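Local coordinates for branched-chain alpha-ketoacid decarboxylase (Lactococcus lactis, PDB 2VBF), which probably decarboxylates branched-chain and aromatic alpha-keto acids to aldehydes, using thiamine diphosphate and a magnesium ion, at residues V293-L306 with H316-I328. Sequence-based numbering, arbitrary orientation.
Sequences VESADFILMLGVKL and HHLDENKMISLNI
I299 takes a backbone bond from I324 N and gives one to K322 O, beginning a ladder that continues with M301 N to I324 O, L326 N to M301 O and G303 N to L326 O; strands 298-302 and 323-326 thus run parallel, their axes 4.7 Å apart. At G303 the chain turns away with positive phi, a conformation easily taken without a side chain. Beyond it N327 ND2 gives a straight bond (169°) to V304 O from above the carbonyl plane; an amide suits this place because its second N-H can serve E238. A water bridges V304 N and L326 O.

Apolar side chains fill both faces. On one, the F298 ring meets I324 CD1 edge-on (CE1 to CD1 3.8 Å), L300 CD1 reaches I324 CG2, and L302 and L326 lie side by side; helix 212-227 packs over F298, L300 and I324. On the other, flexible methionines interlock beside small S325: M323 CG lies anti to the backbone N (chi1 -176°) and a bend at chi3 sets SD 4.0 Å from M301 CE. Branched L318 reaches two neighbours at once, CD2 to V293 CG1 (3.6 Å) and CD1 to L306 CD2.

E294 is long enough to carry its carboxylate to the H317 ring edge, OE2 3.6 Å from CD2, the planes 81° apart; Y280 hydroxyl bonds both OE2 and H317 N. An alanine at E294 would probably leave that hydroxyl without its carboxylate mate and uncover the H317 edge.

Such parallel pairing, with helices flanking the sheet, is characteristic of the Rossmann-like central domain of thiamine diphosphate-dependent decarboxylases, here away from the cofactor.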
ATOM      1  N   VAL A 293      26.506  25.771  17.719  1.00 17.08           N
ATOM      2  CA  VAL A 293      25.872  24.637  18.395  1.00 16.64           C
ATOM      3  C   VAL A 293      26.889  23.780  19.141  1.00 16.26           C
ATOM      4  O   VAL A 293      26.665  23.423  20.286  1.00 16.40           O
ATOM      5  CB  VAL A 293      25.088  23.740  17.416  1.00 15.68           C
ATOM      6  CG1 VAL A 293      24.533  22.493  18.157  1.00 16.49           C
ATOM      7  CG2 VAL A 293      23.967  24.532  16.758  1.00 15.84           C
ATOM      8  N   GLU A 294      28.006  23.478  18.488  1.00 16.46           N
ATOM      9  CA  GLU A 294      29.014  22.559  19.024  1.00 18.10           C
ATOM     10  C   GLU A 294      29.972  23.196  20.046  1.00 18.15           C
ATOM     11  O   GLU A 294      30.758  22.488  20.693  1.00 20.37           O
ATOM     12  CB  GLU A 294      29.786  21.916  17.862  1.00 17.49           C
ATOM     13  CG  GLU A 294      28.857  21.117  16.935  1.00 17.57           C
ATOM     14  CD  GLU A 294      29.548  20.478  15.745  1.00 18.89           C
ATOM     15  OE1 GLU A 294      30.771  20.691  15.553  1.00 18.69           O
ATOM     16  OE2 GLU A 294      28.855  19.751  15.002  1.00 17.22           O
ATOM     17  N   SER A 295      29.913  24.521  20.184  1.00 18.85           N
ATOM     18  CA  SER A 295      30.646  25.237  21.246  1.00 18.99           C
ATOM     19  C   SER A 295      29.751  25.717  22.411  1.00 18.29           C
ATOM     20  O   SER A 295      30.257  26.263  23.406  1.00 19.26           O
ATOM     21  CB  SER A 295      31.400  26.428  20.648  1.00 17.82           C
ATOM     22  OG  SER A 295      30.521  27.445  20.207  1.00 19.55           O
ATOM     23  N   ALA A 296      28.434  25.510  22.307  1.00 18.22           N
ATOM     24  CA  ALA A 296      27.505  25.899  23.370  1.00 17.53           C
ATOM     25  C   ALA A 296      27.927  25.246  24.682  1.00 17.46           C
ATOM     26  O   ALA A 296      28.361  24.092  24.679  1.00 18.73           O
ATOM     27  CB  ALA A 296      26.062  25.484  23.009  1.00 15.90           C
ATOM     28  N   ASP A 297      27.832  25.989  25.789  1.00 17.34           N
ATOM     29  CA  ASP A 297      28.177  25.440  27.113  1.00 17.47           C
ATOM     30  C   ASP A 297      27.013  24.732  27.824  1.00 16.90           C
ATOM     31  O   ASP A 297      27.211  24.090  28.847  1.00 17.79           O
ATOM     32  CB  ASP A 297      28.821  26.503  28.020  1.00 18.23           C
ATOM     33  CG  ASP A 297      27.934  27.691  28.292  1.00 20.46           C
ATOM     34  OD1 ASP A 297      26.855  27.847  27.673  1.00 20.71           O
ATOM     35  OD2 ASP A 297      28.349  28.510  29.141  1.00 20.24           O
ATOM     36  N   PHE A 298      25.810  24.849  27.273  1.00 15.95           N
ATOM     37  CA  PHE A 298      24.655  24.092  27.755  1.00 15.16           C
ATOM     38  C   PHE A 298      23.736  23.841  26.573  1.00 14.76           C
ATOM     39  O   PHE A 298      23.490  24.750  25.787  1.00 14.57           O
ATOM     40  CB  PHE A 298      23.891  24.849  28.844  1.00 15.62           C
ATOM     41  CG  PHE A 298      22.576  24.208  29.213  1.00 16.04           C
ATOM     42  CD1 PHE A 298      22.555  22.939  29.770  1.00 15.48           C
ATOM     43  CD2 PHE A 298      21.361  24.851  28.972  1.00 15.63           C
ATOM     44  CE1 PHE A 298      21.372  22.337  30.104  1.00 16.44           C
ATOM     45  CE2 PHE A 298      20.163  24.247  29.307  1.00 15.90           C
ATOM     46  CZ  PHE A 298      20.162  22.986  29.871  1.00 15.58           C
ATOM     47  N   ILE A 299      23.235  22.613  26.458  1.00 14.82           N
ATOM     48  CA  ILE A 299      22.317  22.230  25.387  1.00 14.90           C
ATOM     49  C   ILE A 299      21.036  21.696  26.017  1.00 14.55           C
ATOM     50  O   ILE A 299      21.087  20.772  26.834  1.00 15.36           O
ATOM     51  CB  ILE A 299      22.898  21.126  24.493  1.00 15.27           C
ATOM     52  CG1 ILE A 299      24.250  21.545  23.907  1.00 15.18           C
ATOM     53  CG2 ILE A 299      21.897  20.765  23.373  1.00 15.34           C
ATOM     54  CD1 ILE A 299      25.091  20.384  23.442  1.00 15.45           C
ATOM     55  N   LEU A 300      19.906  22.285  25.633  1.00 14.31           N
ATOM     56  CA  LEU A 300      18.574  21.780  25.986  1.00 13.73           C
ATOM     57  C   LEU A 300      17.919  21.205  24.723  1.00 13.43           C
ATOM     58  O   LEU A 300      17.597  21.963  23.784  1.00 11.85           O
ATOM     59  CB  LEU A 300      17.712  22.907  26.553  1.00 14.24           C
ATOM     60  CG  LEU A 300      16.259  22.603  26.945  1.00 13.96           C
ATOM     61  CD1 LEU A 300      16.216  21.571  28.082  1.00 15.37           C
ATOM     62  CD2 LEU A 300      15.517  23.875  27.347  1.00 16.78           C
ATOM     63  N   MET A 301      17.756  19.878  24.673  1.00 13.43           N
ATOM     64  CA  MET A 301      17.035  19.238  23.562  1.00 14.40           C
ATOM     65  C   MET A 301      15.602  18.928  23.979  1.00 14.60           C
ATOM     66  O   MET A 301      15.363  18.301  25.026  1.00 14.73           O
ATOM     67  CB  MET A 301      17.710  17.946  23.093  1.00 15.55           C
ATOM     68  CG  MET A 301      19.150  18.119  22.650  1.00 16.46           C
ATOM     69  SD  MET A 301      19.619  17.008  21.293  1.00 17.94           S
ATOM     70  CE  MET A 301      19.198  15.380  21.919  1.00 16.75           C
ATOM     71  N   LEU A 302      14.654  19.368  23.158  1.00 13.77           N
ATOM     72  CA  LEU A 302      13.231  19.166  23.411  1.00 13.90           C
ATOM     73  C   LEU A 302      12.635  18.349  22.277  1.00 15.09           C
ATOM     74  O   LEU A 302      12.430  18.862  21.182  1.00 15.03           O
ATOM     75  CB  LEU A 302      12.511  20.505  23.496  1.00 14.36           C
ATOM     76  CG  LEU A 302      13.051  21.476  24.542  1.00 16.85           C
ATOM     77  CD1 LEU A 302      12.294  22.791  24.485  1.00 18.24           C
ATOM     78  CD2 LEU A 302      12.949  20.868  25.912  1.00 16.42           C
ATOM     79  N   GLY A 303      12.369  17.079  22.552  1.00 14.32           N
ATOM     80  CA  GLY A 303      11.688  16.207  21.600  1.00 13.46           C
ATOM     81  C   GLY A 303      12.457  15.841  20.348  1.00 13.32           C
ATOM     82  O   GLY A 303      11.863  15.673  19.280  1.00 14.09           O
ATOM     83  N   VAL A 304      13.770  15.705  20.487  1.00 12.11           N
ATOM     84  CA  VAL A 304      14.681  15.449  19.370  1.00 12.70           C
ATOM     85  C   VAL A 304      15.068  13.968  19.261  1.00 11.51           C
ATOM     86  O   VAL A 304      15.289  13.310  20.272  1.00 14.05           O
ATOM     87  CB  VAL A 304      15.961  16.282  19.549  1.00 11.75           C
ATOM     88  CG1 VAL A 304      17.012  15.905  18.511  1.00 13.29           C
ATOM     89  CG2 VAL A 304      15.629  17.766  19.486  1.00 12.41           C
ATOM     90  N   LYS A 305      15.164  13.453  18.037  1.00 12.15           N
ATOM     91  CA  LYS A 305      15.800  12.166  17.820  1.00 13.05           C
ATOM     92  C   LYS A 305      16.822  12.317  16.714  1.00 12.23           C
ATOM     93  O   LYS A 305      16.511  12.846  15.651  1.00 13.42           O
ATOM     94  CB  LYS A 305      14.807  11.043  17.500  1.00 13.83           C
ATOM     95  CG  LYS A 305      13.922  10.664  18.685  1.00 14.67           C
ATOM     96  CD  LYS A 305      13.114   9.403  18.421  1.00 14.58           C
ATOM     97  CE  LYS A 305      12.306   8.983  19.640  1.00 16.37           C
ATOM     98  NZ  LYS A 305      11.489   7.753  19.409  1.00 15.19           N
ATOM     99  N   LEU A 306      18.029  11.829  16.988  1.00 14.21           N
ATOM    100  CA  LEU A 306      19.154  11.937  16.082  1.00 14.19           C
ATOM    101  C   LEU A 306      19.197  10.741  15.130  1.00 14.54           C
ATOM    102  O   LEU A 306      19.508   9.631  15.538  1.00 15.29           O
ATOM    103  CB  LEU A 306      20.449  12.025  16.890  1.00 13.58           C
ATOM    104  CG  LEU A 306      20.472  13.221  17.860  1.00 15.01           C
ATOM    105  CD1 LEU A 306      21.456  13.001  19.043  1.00 17.58           C
ATOM    106  CD2 LEU A 306      20.767  14.501  17.076  1.00 15.55           C
ATOM    107  N   HIS A 316      27.176  14.624  13.916  1.00 19.08           N
ATOM    108  CA  HIS A 316      26.892  15.606  14.963  1.00 18.71           C
ATOM    109  C   HIS A 316      27.897  15.515  16.113  1.00 19.45           C
ATOM    110  O   HIS A 316      28.542  14.479  16.314  1.00 20.03           O
ATOM    111  CB  HIS A 316      25.471  15.405  15.507  1.00 18.27           C
ATOM    112  CG  HIS A 316      25.223  14.033  16.063  1.00 18.72           C
ATOM    113  ND1 HIS A 316      25.199  12.905  15.270  1.00 19.84           N
ATOM    114  CD2 HIS A 316      24.986  13.609  17.327  1.00 20.35           C
ATOM    115  CE1 HIS A 316      24.965  11.846  16.023  1.00 19.90           C
ATOM    116  NE2 HIS A 316      24.834  12.244  17.275  1.00 20.50           N
ATOM    117  N   HIS A 317      28.038  16.612  16.848  1.00 18.99           N
ATOM    118  CA  HIS A 317      28.875  16.655  18.045  1.00 19.72           C
ATOM    119  C   HIS A 317      28.094  17.367  19.136  1.00 18.97           C
ATOM    120  O   HIS A 317      28.182  18.578  19.275  1.00 17.95           O
ATOM    121  CB  HIS A 317      30.180  17.396  17.765  1.00 22.47           C
ATOM    122  CG  HIS A 317      31.020  16.755  16.709  1.00 25.56           C
ATOM    123  ND1 HIS A 317      31.800  15.644  16.949  1.00 28.49           N
ATOM    124  CD2 HIS A 317      31.210  17.073  15.406  1.00 28.49           C
ATOM    125  CE1 HIS A 317      32.428  15.302  15.838  1.00 29.21           C
ATOM    126  NE2 HIS A 317      32.089  16.155  14.887  1.00 27.78           N
ATOM    127  N   LEU A 318      27.315  16.597  19.888  1.00 19.14           N
ATOM    128  CA  LEU A 318      26.462  17.140  20.930  1.00 19.44           C
ATOM    129  C   LEU A 318      26.841  16.442  22.227  1.00 20.79           C
ATOM    130  O   LEU A 318      26.576  15.258  22.398  1.00 22.47           O
ATOM    131  CB  LEU A 318      24.975  16.922  20.595  1.00 19.05           C
ATOM    132  CG  LEU A 318      24.471  17.520  19.276  1.00 18.25           C
ATOM    133  CD1 LEU A 318      23.058  17.028  18.952  1.00 16.87           C
ATOM    134  CD2 LEU A 318      24.521  19.055  19.318  1.00 17.80           C
ATOM    135  N   ASP A 319      27.448  17.196  23.138  1.00 20.82           N
ATOM    136  CA  ASP A 319      28.027  16.642  24.363  1.00 21.15           C
ATOM    137  C   ASP A 319      26.969  16.390  25.449  1.00 20.95           C
ATOM    138  O   ASP A 319      26.447  17.317  26.062  1.00 20.05           O
ATOM    139  CB  ASP A 319      29.104  17.606  24.879  1.00 20.99           C
ATOM    140  CG  ASP A 319      29.970  17.012  25.970  1.00 22.72           C
ATOM    141  OD1 ASP A 319      29.608  15.983  26.583  1.00 25.01           O
ATOM    142  OD2 ASP A 319      31.045  17.597  26.205  1.00 27.26           O
ATOM    143  N   GLU A 320      26.660  15.111  25.664  1.00 21.66           N
ATOM    144  CA  GLU A 320      25.792  14.653  26.754  1.00 22.56           C
ATOM    145  C   GLU A 320      26.131  15.255  28.123  1.00 20.53           C
ATOM    146  O   GLU A 320      25.239  15.522  28.928  1.00 19.91           O
ATOM    147  CB  GLU A 320      25.826  13.111  26.827  1.00 24.86           C
ATOM    148  CG  GLU A 320      27.246  12.476  26.937  1.00 29.49           C
ATOM    149  CD  GLU A 320      28.121  12.665  25.681  1.00 32.86           C
ATOM    150  OE1 GLU A 320      27.580  12.666  24.548  1.00 35.91           O
ATOM    151  OE2 GLU A 320      29.355  12.834  25.832  1.00 38.04           O
ATOM    152  N   ASN A 321      27.421  15.489  28.384  1.00 20.28           N
ATOM    153  CA  ASN A 321      27.854  16.033  29.677  1.00 20.40           C
ATOM    154  C   ASN A 321      27.414  17.478  29.909  1.00 20.27           C
ATOM    155  O   ASN A 321      27.427  17.947  31.045  1.00 19.89           O
ATOM    156  CB  ASN A 321      29.374  15.942  29.821  1.00 21.58           C
ATOM    157  CG  ASN A 321      29.883  14.519  29.751  1.00 23.41           C
ATOM    158  OD1 ASN A 321      29.315  13.617  30.361  1.00 27.52           O
ATOM    159  ND2 ASN A 321      30.961  14.312  29.004  1.00 26.49           N
ATOM    160  N   LYS A 322      27.023  18.161  28.829  1.00 19.01           N
ATOM    161  CA  LYS A 322      26.566  19.546  28.871  1.00 19.95           C
ATOM    162  C   LYS A 322      25.088  19.663  28.488  1.00 19.11           C
ATOM    163  O   LYS A 322      24.639  20.743  28.104  1.00 19.18           O
ATOM    164  CB  LYS A 322      27.387  20.393  27.885  1.00 21.20           C
ATOM    165  CG  LYS A 322      28.887  20.394  28.105  1.00 24.47           C
ATOM    166  CD  LYS A 322      29.597  21.111  26.952  1.00 25.00           C
ATOM    167  CE  LYS A 322      31.065  20.667  26.810  1.00 27.75           C
ATOM    168  NZ  LYS A 322      32.055  21.641  27.358  1.00 30.35           N
ATOM    169  N   MET A 323      24.329  18.573  28.612  1.00 17.48           N
ATOM    170  CA  MET A 323      22.991  18.509  28.015  1.00 18.15           C
ATOM    171  C   MET A 323      21.905  18.075  28.985  1.00 17.40           C
ATOM    172  O   MET A 323      22.131  17.204  29.827  1.00 18.45           O
ATOM    173  CB  MET A 323      23.021  17.522  26.848  1.00 17.80           C
ATOM    174  CG  MET A 323      21.715  17.411  26.053  1.00 18.44           C
ATOM    175  SD  MET A 323      21.782  16.083  24.840  1.00 20.31           S
ATOM    176  CE  MET A 323      22.900  16.789  23.619  1.00 19.66           C
ATOM    177  N   ILE A 324      20.737  18.701  28.859  1.00 16.70           N
ATOM    178  CA  ILE A 324      19.481  18.144  29.358  1.00 16.66           C
ATOM    179  C   ILE A 324      18.616  17.868  28.122  1.00 15.89           C
ATOM    180  O   ILE A 324      18.296  18.792  27.367  1.00 14.96           O
ATOM    181  CB  ILE A 324      18.766  19.110  30.310  1.00 17.64           C
ATOM    182  CG1 ILE A 324      19.546  19.239  31.621  1.00 17.73           C
ATOM    183  CG2 ILE A 324      17.337  18.632  30.617  1.00 17.80           C
ATOM    184  CD1 ILE A 324      19.107  20.365  32.483  1.00 17.46           C
ATOM    185  N   SER A 325      18.282  16.601  27.891  1.00 15.76           N
ATOM    186  CA  SER A 325      17.378  16.229  26.807  1.00 15.90           C
ATOM    187  C   SER A 325      16.066  15.726  27.404  1.00 16.46           C
ATOM    188  O   SER A 325      16.068  15.001  28.404  1.00 16.66           O
ATOM    189  CB  SER A 325      18.004  15.187  25.869  1.00 17.20           C
ATOM    190  OG  SER A 325      18.179  13.930  26.490  1.00 18.11           O
ATOM    191  N   LEU A 326      14.965  16.157  26.802  1.00 16.41           N
ATOM    192  CA  LEU A 326      13.630  15.724  27.168  1.00 16.87           C
ATOM    193  C   LEU A 326      12.966  15.116  25.935  1.00 17.02           C
ATOM    194  O   LEU A 326      12.931  15.738  24.868  1.00 16.94           O
ATOM    195  CB  LEU A 326      12.804  16.907  27.665  1.00 18.26           C
ATOM    196  CG  LEU A 326      13.382  17.656  28.871  1.00 21.23           C
ATOM    197  CD1 LEU A 326      12.515  18.864  29.196  1.00 22.09           C
ATOM    198  CD2 LEU A 326      13.514  16.723  30.065  1.00 21.82           C
ATOM    199  N   ASN A 327      12.472  13.892  26.097  1.00 17.06           N
ATOM    200  CA  ASN A 327      11.731  13.183  25.061  1.00 17.52           C
ATOM    201  C   ASN A 327      10.470  12.624  25.689  1.00 18.40           C
ATOM    202  O   ASN A 327      10.368  12.560  26.909  1.00 16.27           O
ATOM    203  CB  ASN A 327      12.572  12.041  24.478  1.00 16.86           C
ATOM    204  CG  ASN A 327      13.627  12.526  23.506  1.00 18.36           C
ATOM    205  OD1 ASN A 327      14.786  12.751  23.875  1.00 17.18           O
ATOM    206  ND2 ASN A 327      13.227  12.697  22.250  1.00 15.09           N
ATOM    207  N   ILE A 328       9.524  12.201  24.850  1.00 18.03           N
ATOM    208  CA  ILE A 328       8.298  11.570  25.338  1.00 18.94           C
ATOM    209  C   ILE A 328       8.626  10.387  26.260  1.00 19.09           C
ATOM    210  O   ILE A 328       8.034  10.252  27.333  1.00 20.60           O
ATOM    211  CB  ILE A 328       7.394  11.094  24.171  1.00 17.78           C
ATOM    212  CG1 ILE A 328       6.931  12.291  23.347  1.00 17.46           C
ATOM    213  CG2 ILE A 328       6.183  10.312  24.713  1.00 17.98           C
ATOM    214  CD1 ILE A 328       6.331  11.934  21.990  1.00 17.52           C
TER
HETATM  215  O   HOH W   1      26.074  22.333  30.849  1.00 32.80           O
HETATM  216  O   HOH W   2      15.308  15.595  23.040  1.00 12.61           O